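Local coordinates for protein demethylmenaquinone Methyltransferase (Thermus thermophilus, PDB 1J3L) that has the RraA-type alpha/beta fold and forms a three-chain assembly, its precise role being left open here, at residues T70-G75 with V89-A94; E42-V47 with S118-K123. All coordinates share one frame; numbering follows the deposited sequence.

Contact 1: residues T70-G75 with V89-A94; sequences TALLGG and VVVHGA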
loop_
_atom_site.group_PDB
_atom_site.type_symbol
_atom_site.label_atom_id
_atom_site.label_comp_id
_atom_site.label_asym_id
_atom_site.label_seq_id
_atom_site.Cartn_x
_atom_site.Cartn_y
_atom_site.Cartn_z
ATOM N N THR A 70 1.656 -5.948 -17.115
ATOM C CA THR A 70 2.992 -6.347 -17.549
ATOM C C THR A 70 4.051 -5.434 -16.948
ATOM O O THR A 70 3.757 -4.317 -16.536
ATOM C CB THR A 70 3.124 -6.339 -19.113
ATOM O OG1 THR A 70 3.095 -4.993 -19.608
ATOM C CG2 THR A 70 1.977 -7.125 -19.751
ATOM N N ALA A 71 5.283 -5.922 -16.899
ATOM C CA ALA A 71 6.385 -5.155 -16.341
ATOM C C ALA A 71 7.060 -4.317 -17.418
ATOM O O ALA A 71 7.346 -4.809 -18.513
ATOM C CB ALA A 71 7.402 -6.095 -15.699
ATOM N N LEU A 72 7.304 -3.049 -17.104
ATOM C CA LEU A 72 7.959 -2.153 -18.043
ATOM C C LEU A 72 9.454 -2.148 -17.790
ATOM O O LEU A 72 10.235 -1.665 -18.613
ATOM C CB LEU A 72 7.395 -0.739 -17.911
ATOM C CG LEU A 72 5.913 -0.673 -18.266
ATOM C CD1 LEU A 72 5.405 0.737 -18.163
ATOM C CD2 LEU A 72 5.724 -1.203 -19.672
ATOM N N LEU A 73 9.864 -2.703 -16.657
ATOM C CA LEU A 73 11.282 -2.743 -16.342
ATOM C C LEU A 73 11.597 -3.940 -15.452
ATOM O O LEU A 73 10.885 -4.224 -14.487
ATOM C CB LEU A 73 11.686 -1.424 -15.678
ATOM C CG LEU A 73 13.156 -1.025 -15.750
ATOM C CD1 LEU A 73 13.286 0.479 -15.634
ATOM C CD2 LEU A 73 13.922 -1.722 -14.654
ATOM N N GLY A 74 12.652 -4.662 -15.817
ATOM C CA GLY A 74 13.060 -5.820 -15.051
ATOM C C GLY A 74 14.464 -5.647 -14.527
ATOM O O GLY A 74 15.008 -4.536 -14.516
ATOM N N GLY A 75 15.057 -6.746 -14.074
ATOM C CA GLY A 75 16.404 -6.680 -13.556
ATOM C C GLY A 75 17.402 -6.173 -14.581
ATOM O O GLY A 75 18.280 -5.380 -14.251
ATOM N N VAL A 89 14.407 5.935 -12.080
ATOM C CA VAL A 89 13.300 5.659 -12.986
ATOM C C VAL A 89 12.010 5.659 -12.171
ATOM O O VAL A 89 11.945 5.060 -11.090
ATOM C CB VAL A 89 13.438 4.263 -13.643
ATOM C CG1 VAL A 89 12.440 4.124 -14.802
ATOM C CG2 VAL A 89 14.873 4.044 -14.105
ATOM N N VAL A 90 10.996 6.355 -12.668
ATOM C CA VAL A 90 9.702 6.381 -11.996
ATOM C C VAL A 90 8.703 5.753 -12.948
ATOM O O VAL A 90 8.517 6.229 -14.063
ATOM C CB VAL A 90 9.245 7.797 -11.668
ATOM C CG1 VAL A 90 7.802 7.773 -11.227
ATOM C CG2 VAL A 90 10.117 8.375 -10.569
ATOM N N VAL A 91 8.063 4.677 -12.514
ATOM C CA VAL A 91 7.115 3.993 -13.372
ATOM C C VAL A 91 5.666 4.095 -12.920
ATOM O O VAL A 91 5.302 3.598 -11.850
ATOM C CB VAL A 91 7.477 2.486 -13.512
ATOM C CG1 VAL A 91 6.511 1.788 -14.456
ATOM C CG2 VAL A 91 8.900 2.338 -14.015
ATOM N N HIS A 92 4.846 4.761 -13.726
ATOM C CA HIS A 92 3.428 4.838 -13.422
ATOM C C HIS A 92 2.944 3.559 -14.077
ATOM O O HIS A 92 2.437 3.576 -15.201
ATOM C CB HIS A 92 2.752 6.034 -14.089
ATOM C CG HIS A 92 1.311 6.173 -13.718
ATOM N ND1 HIS A 92 0.323 6.469 -14.639
ATOM C CD2 HIS A 92 0.683 6.073 -12.522
ATOM C CE1 HIS A 92 -0.840 6.546 -14.024
ATOM N NE2 HIS A 92 -0.651 6.310 -12.735
ATOM N N GLY A 93 3.144 2.452 -13.370
ATOM C CA GLY A 93 2.792 1.139 -13.874
ATOM C C GLY A 93 3.571 0.104 -13.085
ATOM O O GLY A 93 3.948 0.369 -11.932
ATOM N N ALA A 94 3.851 -1.050 -13.692
ATOM C CA ALA A 94 4.549 -2.102 -12.970
ATOM C C ALA A 94 5.942 -2.460 -13.466
ATOM O O ALA A 94 6.332 -2.110 -14.583
ATOM C CB ALA A 94 3.674 -3.357 -12.925
HETATM O O HOH W 1 2.654 -1.704 -16.642
#
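Ala71 and Leu72 run alongside Ala94, where the amide of Leu72 gives its hydrogen to Ala94 O in a nearly straight bond (N to O 2.9 Å, 174° at the hydrogen). This joins the loop between strand 58-63 and helix 75-83 to Ala94, just beyond strand 88-92, one of the parallel strands in the core of this RraA-type fold. The donor stands 30° off the carbonyl plane, and Ala94 O also takes a CA-H...O contact from Ala71 CA at 3.5 Å.

Beyond that bond the packing is apolar. Leu72 and Leu73 both send their side chains onto strand 88-92, to the two valines whose side chains point toward the loop. Leu73 has CG anti to the backbone N (chi1 -157°), and its CD1 meets Val89 CG1 tip to tip at 3.8 Å. Leu72 turns CG the other way, anti to its carbonyl carbon, and lays CD1 obliquely across Val91 CG1, 4.0 Å away. Val62 of strand 58-63 also touches Leu72, while Leu108 and Ala110 of strand 107-110 pack against Val89 and Val91, so this is buried core.

At the other end, Ala94 CB rests 3.7 Å from Thr70 O. Thr70 O accepts a hydrogen from a water whose oxygen is 2.8 Å away, and the same water oxygen accepts from Ala94 N at 3.3 Å.

Contact 2: residues E42-V47 with S118-K123; sequences EDNALV and SAKEGK
The carboxylate of an Asx turn leading into helix 45-51 carries this contact: Asp43 OD1 accepts from Ala45 N (3.0 Å), nearly along its own C-O axis, while OD2 reaches across to the amides of Glu121 and Gly122 in the loop 118-123. With CG anti to the backbone N (chi1 -174°), the carboxylate faces those two amides. Asp43 OD2 takes Gly122 N at 3.0 Å, from the syn side but 31° out of the carboxylate plane, and a weak, bent bond from Glu121 N. Three backbone amides thus converge on one buried acid, which probably helps to stabilise its negative charge.

Beside it the backbones form a single bridge between Asp43 and Ala119. Asn44 N lies almost in line with the carbonyl of Ala119 (3.1 Å from Asn44 N to Ala119 O), its N-H somewhat bent, and Ala119 N returns a bond to Glu42 O at 3.2 Å, arriving from above that carbonyl's plane. A water bridges Asp43 OD1, Leu46 N and Lys123 O, donating to the two oxygens and accepting from the amide.

Van der Waals contact is light: Ala45 CB sits 3.7 Å from Gly122 CA, and Leu46 brings CD1 up to Lys123 O at 3.3 Å. The loop therefore covers the outer side of the helix start near the surface, while Leu46 and Val47 pack on Leu38 of strand 31-39, and Asn44 and Val47 also touch Leu77 of helix 75-83.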
loop_
_atom_site.group_PDB
_atom_site.type_symbol
_atom_site.label_atom_id
_atom_site.label_comp_id
_atom_site.label_asym_id
_atom_site.label_seq_id
_atom_site.Cartn_x
_atom_site.Cartn_y
_atom_site.Cartn_z
ATOM N N GLU A 42 1.954 -1.348 -21.769
ATOM C CA GLU A 42 2.332 -2.745 -21.849
ATOM C C GLU A 42 3.306 -3.098 -22.958
ATOM O O GLU A 42 3.218 -4.177 -23.536
ATOM C CB GLU A 42 1.066 -3.601 -21.933
ATOM C CG GLU A 42 0.173 -3.380 -20.736
ATOM C CD GLU A 42 -1.142 -4.098 -20.825
ATOM O OE1 GLU A 42 -1.384 -4.778 -21.853
ATOM O OE2 GLU A 42 -1.929 -3.977 -19.853
ATOM N N ASP A 43 4.240 -2.188 -23.229
ATOM C CA ASP A 43 5.275 -2.394 -24.244
ATOM C C ASP A 43 6.459 -1.557 -23.767
ATOM O O ASP A 43 6.291 -0.379 -23.432
ATOM C CB ASP A 43 4.825 -1.891 -25.619
ATOM C CG ASP A 43 5.817 -2.233 -26.715
ATOM O OD1 ASP A 43 7.029 -2.021 -26.518
ATOM O OD2 ASP A 43 5.384 -2.704 -27.785
ATOM N N ASN A 44 7.647 -2.147 -23.730
ATOM C CA ASN A 44 8.812 -1.423 -23.247
ATOM C C ASN A 44 10.016 -1.393 -24.163
ATOM O O ASN A 44 11.118 -1.124 -23.690
ATOM C CB ASN A 44 9.247 -1.984 -21.892
ATOM C CG ASN A 44 9.988 -3.293 -22.025
ATOM O OD1 ASN A 44 9.771 -4.038 -22.981
ATOM N ND2 ASN A 44 10.861 -3.589 -21.065
ATOM N N ALA A 45 9.841 -1.668 -25.452
ATOM C CA ALA A 45 10.991 -1.611 -26.359
ATOM C C ALA A 45 11.578 -0.196 -26.261
ATOM O O ALA A 45 12.800 -0.010 -26.287
ATOM C CB ALA A 45 10.563 -1.920 -27.800
ATOM N N LEU A 46 10.690 0.790 -26.122
ATOM C CA LEU A 46 11.087 2.188 -25.988
ATOM C C LEU A 46 11.839 2.430 -24.685
ATOM O O LEU A 46 12.660 3.337 -24.604
ATOM C CB LEU A 46 9.857 3.105 -26.054
ATOM C CG LEU A 46 9.431 3.479 -27.477
ATOM C CD1 LEU A 46 8.080 4.187 -27.492
ATOM C CD2 LEU A 46 10.509 4.358 -28.081
ATOM N N VAL A 47 11.562 1.622 -23.666
ATOM C CA VAL A 47 12.241 1.784 -22.383
ATOM C C VAL A 47 13.694 1.373 -22.526
ATOM O O VAL A 47 14.594 2.023 -21.990
ATOM C CB VAL A 47 11.606 0.924 -21.267
ATOM C CG1 VAL A 47 12.451 1.022 -19.990
ATOM C CG2 VAL A 47 10.184 1.392 -20.994
ATOM N N SER A 118 6.622 -7.326 -20.768
ATOM C CA SER A 118 5.902 -6.474 -21.710
ATOM C C SER A 118 6.247 -6.845 -23.150
ATOM O O SER A 118 7.269 -7.479 -23.419
ATOM C CB SER A 118 6.269 -4.999 -21.488
ATOM O OG SER A 118 5.690 -4.484 -20.306
ATOM N N ALA A 119 5.386 -6.437 -24.072
ATOM C CA ALA A 119 5.606 -6.701 -25.480
ATOM C C ALA A 119 6.708 -5.755 -25.940
ATOM O O ALA A 119 7.067 -4.814 -25.225
ATOM C CB ALA A 119 4.328 -6.459 -26.265
ATOM N N LYS A 120 7.236 -5.995 -27.135
ATOM C CA LYS A 120 8.317 -5.175 -27.656
ATOM C C LYS A 120 8.122 -4.666 -29.082
ATOM O O LYS A 120 9.059 -4.683 -29.880
ATOM C CB LYS A 120 9.622 -5.965 -27.570
ATOM C CG LYS A 120 9.961 -6.402 -26.156
ATOM C CD LYS A 120 11.240 -7.206 -26.107
ATOM C CE LYS A 120 11.556 -7.639 -24.686
ATOM N NZ LYS A 120 12.755 -8.518 -24.645
ATOM N N GLU A 121 6.917 -4.205 -29.401
ATOM C CA GLU A 121 6.645 -3.698 -30.740
ATOM C C GLU A 121 7.293 -2.331 -30.892
ATOM O O GLU A 121 7.716 -1.953 -31.982
ATOM C CB GLU A 121 5.132 -3.598 -30.989
ATOM C CG GLU A 121 4.397 -4.945 -31.049
ATOM C CD GLU A 121 4.795 -5.799 -32.249
ATOM O OE1 GLU A 121 4.558 -5.367 -33.399
ATOM O OE2 GLU A 121 5.341 -6.907 -32.043
ATOM N N GLY A 122 7.374 -1.593 -29.792
ATOM C CA GLY A 122 7.991 -0.280 -29.831
ATOM C C GLY A 122 7.021 0.883 -29.904
ATOM O O GLY A 122 7.406 1.982 -30.301
ATOM N N LYS A 123 5.766 0.647 -29.531
ATOM C CA LYS A 123 4.744 1.696 -29.545
ATOM C C LYS A 123 4.973 2.633 -28.365
ATOM O O LYS A 123 5.413 2.199 -27.301
ATOM C CB LYS A 123 3.340 1.080 -29.441
ATOM C CG LYS A 123 2.862 0.345 -30.701
ATOM C CD LYS A 123 1.623 -0.530 -30.438
ATOM C CE LYS A 123 0.423 0.261 -29.907
ATOM N NZ LYS A 123 -0.100 1.280 -30.864
HETATM O O HOH W 2 7.745 0.666 -26.399
HETATM O O HOH W 3 9.738 -6.399 -22.114
#

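How the contacts relate
The two contacts lie on the same side of the chain's centre, their own centres about 11 Å apart. Along the chain contact 1 is nested inside contact 2: residues 42-47 come first, then 70-75 and 89-94, and 118-123 closes the outer loop. Ser118 joins them, its OG probably hydrogen-bonded to Ala71 O (2.5 Å) and to Thr70 OG1 (2.7 Å); Asn44 ND2 adds a bond to Leu72 O. Contact 1 is buried against strand 88-92, whereas contact 2 lies farther out, at the start of helix 45-51. Loop 70-75 is thus held between the core strand and the surface loop.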